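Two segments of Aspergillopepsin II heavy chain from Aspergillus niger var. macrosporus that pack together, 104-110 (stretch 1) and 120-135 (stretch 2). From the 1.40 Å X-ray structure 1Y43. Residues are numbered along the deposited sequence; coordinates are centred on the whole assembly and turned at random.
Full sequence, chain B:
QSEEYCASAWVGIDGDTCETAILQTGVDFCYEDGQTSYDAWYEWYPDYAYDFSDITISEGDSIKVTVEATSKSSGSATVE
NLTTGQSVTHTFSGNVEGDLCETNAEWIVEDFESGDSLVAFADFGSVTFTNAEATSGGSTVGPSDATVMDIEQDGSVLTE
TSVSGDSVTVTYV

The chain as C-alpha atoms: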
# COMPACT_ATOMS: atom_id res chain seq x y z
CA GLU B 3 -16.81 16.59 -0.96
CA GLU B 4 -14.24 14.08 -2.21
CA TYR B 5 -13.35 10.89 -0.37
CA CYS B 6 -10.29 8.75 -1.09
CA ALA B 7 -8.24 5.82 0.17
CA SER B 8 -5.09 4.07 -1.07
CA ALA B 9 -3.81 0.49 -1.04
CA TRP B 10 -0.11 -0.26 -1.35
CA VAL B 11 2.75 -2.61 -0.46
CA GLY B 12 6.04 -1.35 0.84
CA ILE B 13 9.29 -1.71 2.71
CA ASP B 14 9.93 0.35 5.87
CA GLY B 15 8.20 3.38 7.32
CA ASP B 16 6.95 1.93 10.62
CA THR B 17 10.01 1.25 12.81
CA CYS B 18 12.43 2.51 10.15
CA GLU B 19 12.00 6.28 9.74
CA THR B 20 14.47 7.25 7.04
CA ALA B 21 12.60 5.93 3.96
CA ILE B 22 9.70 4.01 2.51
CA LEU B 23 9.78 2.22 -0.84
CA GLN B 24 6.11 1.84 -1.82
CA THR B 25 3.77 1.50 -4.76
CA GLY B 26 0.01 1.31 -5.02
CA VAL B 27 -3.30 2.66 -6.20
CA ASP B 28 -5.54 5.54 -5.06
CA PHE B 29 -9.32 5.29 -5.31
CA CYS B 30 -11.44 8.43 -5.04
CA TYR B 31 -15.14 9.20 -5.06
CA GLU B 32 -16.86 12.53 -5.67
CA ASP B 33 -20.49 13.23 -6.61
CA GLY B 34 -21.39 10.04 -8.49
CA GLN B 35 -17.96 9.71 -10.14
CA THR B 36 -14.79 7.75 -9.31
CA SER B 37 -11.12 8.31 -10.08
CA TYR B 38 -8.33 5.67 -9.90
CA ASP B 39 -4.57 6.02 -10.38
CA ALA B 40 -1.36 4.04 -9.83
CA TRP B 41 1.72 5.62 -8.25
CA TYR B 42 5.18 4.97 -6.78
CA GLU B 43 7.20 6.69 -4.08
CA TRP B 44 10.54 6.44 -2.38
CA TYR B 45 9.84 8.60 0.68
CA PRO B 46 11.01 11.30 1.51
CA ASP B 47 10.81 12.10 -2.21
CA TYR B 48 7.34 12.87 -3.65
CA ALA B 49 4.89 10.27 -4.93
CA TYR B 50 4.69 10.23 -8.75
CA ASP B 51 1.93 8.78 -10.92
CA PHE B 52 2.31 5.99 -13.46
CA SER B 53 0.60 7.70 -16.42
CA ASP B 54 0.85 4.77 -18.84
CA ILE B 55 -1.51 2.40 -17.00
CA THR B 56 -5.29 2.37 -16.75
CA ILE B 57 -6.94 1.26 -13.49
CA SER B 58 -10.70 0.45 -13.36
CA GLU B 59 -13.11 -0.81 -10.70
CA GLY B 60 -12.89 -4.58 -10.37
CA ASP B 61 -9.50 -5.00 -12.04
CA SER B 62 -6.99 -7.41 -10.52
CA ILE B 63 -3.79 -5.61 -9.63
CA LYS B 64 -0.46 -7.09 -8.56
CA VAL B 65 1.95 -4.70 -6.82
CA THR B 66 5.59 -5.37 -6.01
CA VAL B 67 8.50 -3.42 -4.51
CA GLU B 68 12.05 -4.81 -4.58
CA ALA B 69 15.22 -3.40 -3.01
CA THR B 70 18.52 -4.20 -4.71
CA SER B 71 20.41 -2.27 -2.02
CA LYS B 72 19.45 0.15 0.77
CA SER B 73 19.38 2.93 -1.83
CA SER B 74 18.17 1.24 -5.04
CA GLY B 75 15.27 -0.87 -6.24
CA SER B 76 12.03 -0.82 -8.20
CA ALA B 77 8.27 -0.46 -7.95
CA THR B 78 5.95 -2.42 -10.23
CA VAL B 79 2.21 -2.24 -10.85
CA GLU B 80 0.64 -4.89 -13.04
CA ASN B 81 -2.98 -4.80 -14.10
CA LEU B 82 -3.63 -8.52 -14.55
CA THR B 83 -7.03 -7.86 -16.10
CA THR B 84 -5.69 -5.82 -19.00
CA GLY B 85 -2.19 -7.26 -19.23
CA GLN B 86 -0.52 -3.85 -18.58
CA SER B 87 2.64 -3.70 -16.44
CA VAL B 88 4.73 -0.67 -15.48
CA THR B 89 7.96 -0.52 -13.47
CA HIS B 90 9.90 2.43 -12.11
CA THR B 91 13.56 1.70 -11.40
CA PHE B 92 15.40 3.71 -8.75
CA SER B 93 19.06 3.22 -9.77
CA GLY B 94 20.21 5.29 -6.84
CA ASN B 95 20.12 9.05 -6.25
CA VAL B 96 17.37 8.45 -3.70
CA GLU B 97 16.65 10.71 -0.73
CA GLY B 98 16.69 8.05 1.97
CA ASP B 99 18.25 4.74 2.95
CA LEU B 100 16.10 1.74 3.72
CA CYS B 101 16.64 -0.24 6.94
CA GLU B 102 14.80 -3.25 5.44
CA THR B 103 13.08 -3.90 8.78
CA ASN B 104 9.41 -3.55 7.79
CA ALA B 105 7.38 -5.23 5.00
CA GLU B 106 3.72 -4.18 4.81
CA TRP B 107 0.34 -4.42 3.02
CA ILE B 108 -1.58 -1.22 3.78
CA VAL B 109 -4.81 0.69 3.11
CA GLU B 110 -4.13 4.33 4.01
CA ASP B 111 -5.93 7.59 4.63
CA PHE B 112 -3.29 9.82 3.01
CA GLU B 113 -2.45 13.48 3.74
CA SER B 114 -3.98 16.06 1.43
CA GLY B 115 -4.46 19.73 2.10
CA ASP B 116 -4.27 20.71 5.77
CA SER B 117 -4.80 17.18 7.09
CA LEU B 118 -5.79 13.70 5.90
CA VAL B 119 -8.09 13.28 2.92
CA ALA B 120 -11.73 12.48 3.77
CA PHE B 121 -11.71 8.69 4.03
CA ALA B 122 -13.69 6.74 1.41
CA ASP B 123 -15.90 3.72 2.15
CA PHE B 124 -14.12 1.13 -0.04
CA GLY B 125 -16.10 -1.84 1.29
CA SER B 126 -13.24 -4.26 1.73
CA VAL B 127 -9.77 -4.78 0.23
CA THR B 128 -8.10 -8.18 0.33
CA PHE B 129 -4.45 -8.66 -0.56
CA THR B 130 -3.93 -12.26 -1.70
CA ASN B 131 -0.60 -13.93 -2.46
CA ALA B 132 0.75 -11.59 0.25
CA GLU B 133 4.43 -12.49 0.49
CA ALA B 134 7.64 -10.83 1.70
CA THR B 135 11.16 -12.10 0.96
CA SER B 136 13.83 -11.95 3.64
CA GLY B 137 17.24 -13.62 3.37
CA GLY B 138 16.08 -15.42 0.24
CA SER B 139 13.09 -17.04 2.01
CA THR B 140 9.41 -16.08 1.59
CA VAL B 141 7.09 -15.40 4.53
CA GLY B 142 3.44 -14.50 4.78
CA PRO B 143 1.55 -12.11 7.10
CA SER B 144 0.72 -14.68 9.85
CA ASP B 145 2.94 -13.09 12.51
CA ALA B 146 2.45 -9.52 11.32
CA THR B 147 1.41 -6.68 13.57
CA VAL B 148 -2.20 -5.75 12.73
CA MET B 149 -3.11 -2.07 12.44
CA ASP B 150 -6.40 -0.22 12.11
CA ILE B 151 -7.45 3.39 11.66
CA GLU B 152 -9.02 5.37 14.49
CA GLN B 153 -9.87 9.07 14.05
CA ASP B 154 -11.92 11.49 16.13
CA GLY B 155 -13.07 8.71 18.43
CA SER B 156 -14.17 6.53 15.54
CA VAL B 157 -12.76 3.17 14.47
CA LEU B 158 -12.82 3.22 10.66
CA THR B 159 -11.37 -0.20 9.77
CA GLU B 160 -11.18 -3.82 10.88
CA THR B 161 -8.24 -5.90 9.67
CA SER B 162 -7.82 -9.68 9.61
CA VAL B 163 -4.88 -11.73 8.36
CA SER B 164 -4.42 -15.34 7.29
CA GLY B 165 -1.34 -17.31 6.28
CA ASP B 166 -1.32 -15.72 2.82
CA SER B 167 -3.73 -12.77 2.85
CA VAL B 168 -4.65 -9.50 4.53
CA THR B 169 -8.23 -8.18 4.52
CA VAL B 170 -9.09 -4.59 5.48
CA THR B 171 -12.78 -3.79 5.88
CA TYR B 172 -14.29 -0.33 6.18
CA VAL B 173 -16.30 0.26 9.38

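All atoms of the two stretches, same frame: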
# COMPACT_ATOMS: atom_id res chain seq x y z
N ASN B 104 10.87 -3.40 7.85
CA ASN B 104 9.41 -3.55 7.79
C ASN B 104 8.96 -3.93 6.37
O ASN B 104 9.54 -3.45 5.39
CB ASN B 104 8.68 -2.25 8.11
CG ASN B 104 9.18 -1.55 9.35
OD1 ASN B 104 9.16 -0.33 9.42
ND2 ASN B 104 9.58 -2.33 10.36
N ALA B 105 7.98 -4.82 6.28
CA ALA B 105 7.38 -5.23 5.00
C ALA B 105 5.89 -5.08 5.33
O ALA B 105 5.44 -5.59 6.35
CB ALA B 105 7.71 -6.69 4.67
N GLU B 106 5.13 -4.40 4.49
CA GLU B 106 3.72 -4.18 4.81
C GLU B 106 2.75 -4.14 3.63
O GLU B 106 3.16 -3.92 2.49
CB GLU B 106 3.58 -2.88 5.63
CG GLU B 106 4.01 -1.60 4.91
CD GLU B 106 5.45 -1.16 5.20
OE1 GLU B 106 6.09 -1.68 6.13
OE2 GLU B 106 5.94 -0.28 4.46
N TRP B 107 1.47 -4.41 3.95
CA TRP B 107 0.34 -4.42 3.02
C TRP B 107 -0.61 -3.45 3.72
O TRP B 107 -1.17 -3.78 4.78
CB TRP B 107 -0.27 -5.82 2.94
CG TRP B 107 0.70 -6.85 2.42
CD1 TRP B 107 0.89 -7.21 1.12
CD2 TRP B 107 1.64 -7.62 3.20
NE1 TRP B 107 1.90 -8.16 1.05
CE2 TRP B 107 2.36 -8.42 2.30
CE3 TRP B 107 1.92 -7.69 4.57
CZ2 TRP B 107 3.38 -9.30 2.73
CZ3 TRP B 107 2.92 -8.56 5.00
CH2 TRP B 107 3.64 -9.35 4.08
N ILE B 108 -0.81 -2.28 3.12
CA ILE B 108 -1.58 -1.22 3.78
C ILE B 108 -2.66 -0.50 2.97
O ILE B 108 -2.55 -0.38 1.75
CB ILE B 108 -0.55 -0.10 4.22
CG1 ILE B 108 0.52 -0.66 5.16
CG2 ILE B 108 -1.25 1.11 4.84
CD1 ILE B 108 0.01 -1.05 6.55
N VAL B 109 -3.74 -0.13 3.67
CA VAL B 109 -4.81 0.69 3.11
C VAL B 109 -4.64 1.97 3.97
O VAL B 109 -4.69 1.93 5.21
CB VAL B 109 -6.22 0.08 3.28
CG1 VAL B 109 -7.27 1.10 2.87
CG2 VAL B 109 -6.35 -1.16 2.40
N GLU B 110 -4.41 3.09 3.31
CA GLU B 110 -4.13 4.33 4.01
C GLU B 110 -5.05 5.51 3.73
O GLU B 110 -5.63 5.63 2.65
CB GLU B 110 -2.70 4.75 3.67
CG GLU B 110 -2.29 6.12 4.20
CD GLU B 110 -0.85 6.51 3.86
OE1 GLU B 110 -0.10 5.69 3.29
OE2 GLU B 110 -0.46 7.64 4.19
N ALA B 120 -10.51 13.09 3.24
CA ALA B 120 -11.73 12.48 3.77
C ALA B 120 -11.64 11.03 3.32
O ALA B 120 -11.36 10.76 2.14
CB ALA B 120 -12.96 13.16 3.18
N PHE B 121 -11.85 10.12 4.26
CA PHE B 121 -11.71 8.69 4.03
C PHE B 121 -12.90 8.01 3.35
O PHE B 121 -14.00 7.99 3.88
CB PHE B 121 -11.38 8.04 5.37
CG PHE B 121 -10.71 6.71 5.25
CD1 PHE B 121 -9.65 6.51 4.36
CD2 PHE B 121 -11.10 5.67 6.07
CE1 PHE B 121 -8.99 5.27 4.30
CE2 PHE B 121 -10.46 4.43 6.03
CZ PHE B 121 -9.40 4.23 5.14
N ALA B 122 -12.65 7.42 2.19
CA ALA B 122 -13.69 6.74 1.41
C ALA B 122 -14.12 5.38 1.97
O ALA B 122 -13.33 4.67 2.60
CB ALA B 122 -13.22 6.57 -0.03
N ASP B 123 -15.39 5.04 1.76
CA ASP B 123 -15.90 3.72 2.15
C ASP B 123 -15.58 2.85 0.92
O ASP B 123 -16.23 2.96 -0.12
CB ASP B 123 -17.40 3.75 2.40
CG ASP B 123 -17.96 2.39 2.78
OD1 ASP B 123 -17.26 1.36 2.64
OD2 ASP B 123 -19.12 2.34 3.24
N PHE B 124 -14.56 2.01 1.04
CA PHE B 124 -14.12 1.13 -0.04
C PHE B 124 -14.67 -0.29 0.10
O PHE B 124 -14.25 -1.18 -0.64
CB PHE B 124 -12.58 1.09 -0.06
CG PHE B 124 -11.97 0.81 1.28
CD1 PHE B 124 -11.83 -0.50 1.75
CD2 PHE B 124 -11.57 1.85 2.12
CE1 PHE B 124 -11.31 -0.75 3.02
CE2 PHE B 124 -11.06 1.60 3.39
CZ PHE B 124 -10.93 0.30 3.83
N GLY B 125 -15.56 -0.51 1.07
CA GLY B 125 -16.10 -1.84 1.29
C GLY B 125 -15.06 -2.68 1.98
O GLY B 125 -14.90 -2.62 3.19
N SER B 126 -14.28 -3.41 1.19
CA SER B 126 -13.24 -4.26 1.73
C SER B 126 -12.14 -4.40 0.68
O SER B 126 -12.41 -4.26 -0.52
CB SER B 126 -13.82 -5.63 2.08
OG SER B 126 -12.97 -6.33 2.94
N VAL B 127 -10.90 -4.56 1.13
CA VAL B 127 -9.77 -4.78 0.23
C VAL B 127 -9.05 -6.00 0.77
O VAL B 127 -8.76 -6.08 1.97
CB VAL B 127 -8.77 -3.58 0.21
CG1 VAL B 127 -7.50 -3.97 -0.52
CG2 VAL B 127 -9.40 -2.37 -0.46
N THR B 128 -8.83 -6.99 -0.09
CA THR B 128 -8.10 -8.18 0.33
C THR B 128 -6.86 -8.35 -0.54
O THR B 128 -6.94 -8.34 -1.77
CB THR B 128 -8.95 -9.48 0.20
OG1 THR B 128 -10.09 -9.41 1.06
CG2 THR B 128 -8.11 -10.69 0.59
N PHE B 129 -5.71 -8.41 0.12
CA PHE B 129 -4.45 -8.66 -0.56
C PHE B 129 -4.27 -10.18 -0.52
O PHE B 129 -4.29 -10.76 0.57
CB PHE B 129 -3.28 -8.05 0.21
CG PHE B 129 -3.24 -6.54 0.20
CD1 PHE B 129 -3.86 -5.80 1.21
CD2 PHE B 129 -2.51 -5.87 -0.77
CE1 PHE B 129 -3.74 -4.40 1.25
CE2 PHE B 129 -2.39 -4.47 -0.73
CZ PHE B 129 -3.00 -3.74 0.28
N THR B 130 -4.16 -10.82 -1.67
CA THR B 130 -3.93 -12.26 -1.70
C THR B 130 -2.50 -12.42 -2.19
O THR B 130 -1.89 -11.48 -2.70
CB THR B 130 -4.88 -12.99 -2.64
OG1 THR B 130 -4.78 -12.45 -3.97
CG2 THR B 130 -6.32 -12.88 -2.13
N ASN B 131 -1.97 -13.64 -2.06
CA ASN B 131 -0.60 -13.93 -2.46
C ASN B 131 0.31 -12.87 -1.81
O ASN B 131 1.21 -12.30 -2.46
CB ASN B 131 -0.48 -13.94 -3.99
CG ASN B 131 -1.25 -15.08 -4.63
OD1 ASN B 131 -1.05 -16.25 -4.30
ND2 ASN B 131 -2.15 -14.76 -5.53
N ALA B 132 0.02 -12.57 -0.55
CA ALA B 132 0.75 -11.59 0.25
C ALA B 132 2.02 -12.24 0.76
O ALA B 132 1.97 -13.03 1.71
CB ALA B 132 -0.12 -11.12 1.40
N GLU B 133 3.14 -11.90 0.14
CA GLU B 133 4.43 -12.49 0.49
C GLU B 133 5.55 -11.48 0.55
O GLU B 133 5.61 -10.53 -0.25
CB GLU B 133 4.79 -13.55 -0.57
CG GLU B 133 3.80 -14.70 -0.68
CD GLU B 133 4.12 -15.69 -1.79
OE1 GLU B 133 5.16 -15.55 -2.46
OE2 GLU B 133 3.33 -16.65 -1.98
N ALA B 134 6.45 -11.68 1.52
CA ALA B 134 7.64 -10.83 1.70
C ALA B 134 8.85 -11.76 1.62
O ALA B 134 8.77 -12.92 2.04
CB ALA B 134 7.60 -10.13 3.06
N THR B 135 9.96 -11.28 1.07
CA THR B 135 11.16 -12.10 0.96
C THR B 135 12.23 -11.50 1.85
O THR B 135 12.53 -10.31 1.76
CB THR B 135 11.65 -12.16 -0.49
OG1 THR B 135 10.58 -12.64 -1.31
CG2 THR B 135 12.84 -13.11 -0.63

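Strand 104-110 packs against stretch 2 mainly through side chains, with a few backbone atoms touching aromatic rings. No hydrogen bond crosses between the two stretches. The strand runs nearly antiparallel to strands 126-130 and 132-135, at 163° to each, with axes 8.7 and 8.0 Å apart at closest approach. That spacing leaves room for a layer of side chains between the backbones. Ala105, Trp107 and Val109 alternate along the strand, and their CA-to-CB bonds all point toward stretch 2. Together the two stretches bury 487 Å².

Trp107 has the largest covered area, 113 Å². Its chi1 is in the m well, and the side chain meets residues before and after the corner at 131. Trp107 CB sits over the face of the Phe129 ring, 4.0 Å from Phe129 CD1 and only 10° off the ring normal. The indole then turns its edge toward the same face. The five-membered ring of Trp107 and the Phe129 ring form an edge-to-face pair, with centroids 5.5 Å apart and planes at 64°. Beyond the corner, Ala132 CB lies over one face of the indole, 3.6 Å from Trp107 NE1. This is a CH-pi contact, not a polar one; NE1 is hydrogen-bonded elsewhere in the structure. The six-membered ring reaches further along the strand. Trp107 CZ2 is 3.7 Å from Glu133 N, and Trp107 CH2 is 4.2 Å from Ala134 CB.

Val109, with 85 Å² covered, touches four side chains. Its chi1 is t, and its two methyls face different neighbours. Val109 CG1 approaches Phe124 CE2 at 3.9 Å, an off-centre CH-pi contact, and Phe121 CZ at 4.4 Å, at the edge of that ring. Val109 CG2 faces strand 126-130, with Val127 CB at 4.1 Å and Phe129 CE1 at 4.3 Å.

Phe129, with 73 Å² covered, links these two residues. One face of its ring takes Trp107, while its CE1 meets Val109. The ring edge also reaches the backbone between them: Phe129 CZ is 3.7 Å from Ile108 O. Ile108 itself has its CA-to-CB bond pointing away.

The ends of the contact are simpler. Ala105 CB meets Ala134 CB at 3.8 Å. Both side chains are small, and the backbones come close here, with Ala105 CA 6.5 Å from Ala134 CA. At the other end, Phe121 starts sideways, but the end of its ring comes nearer. Phe121 CE1 lies 3.8 Å from Glu110 O, which sits near the ring plane.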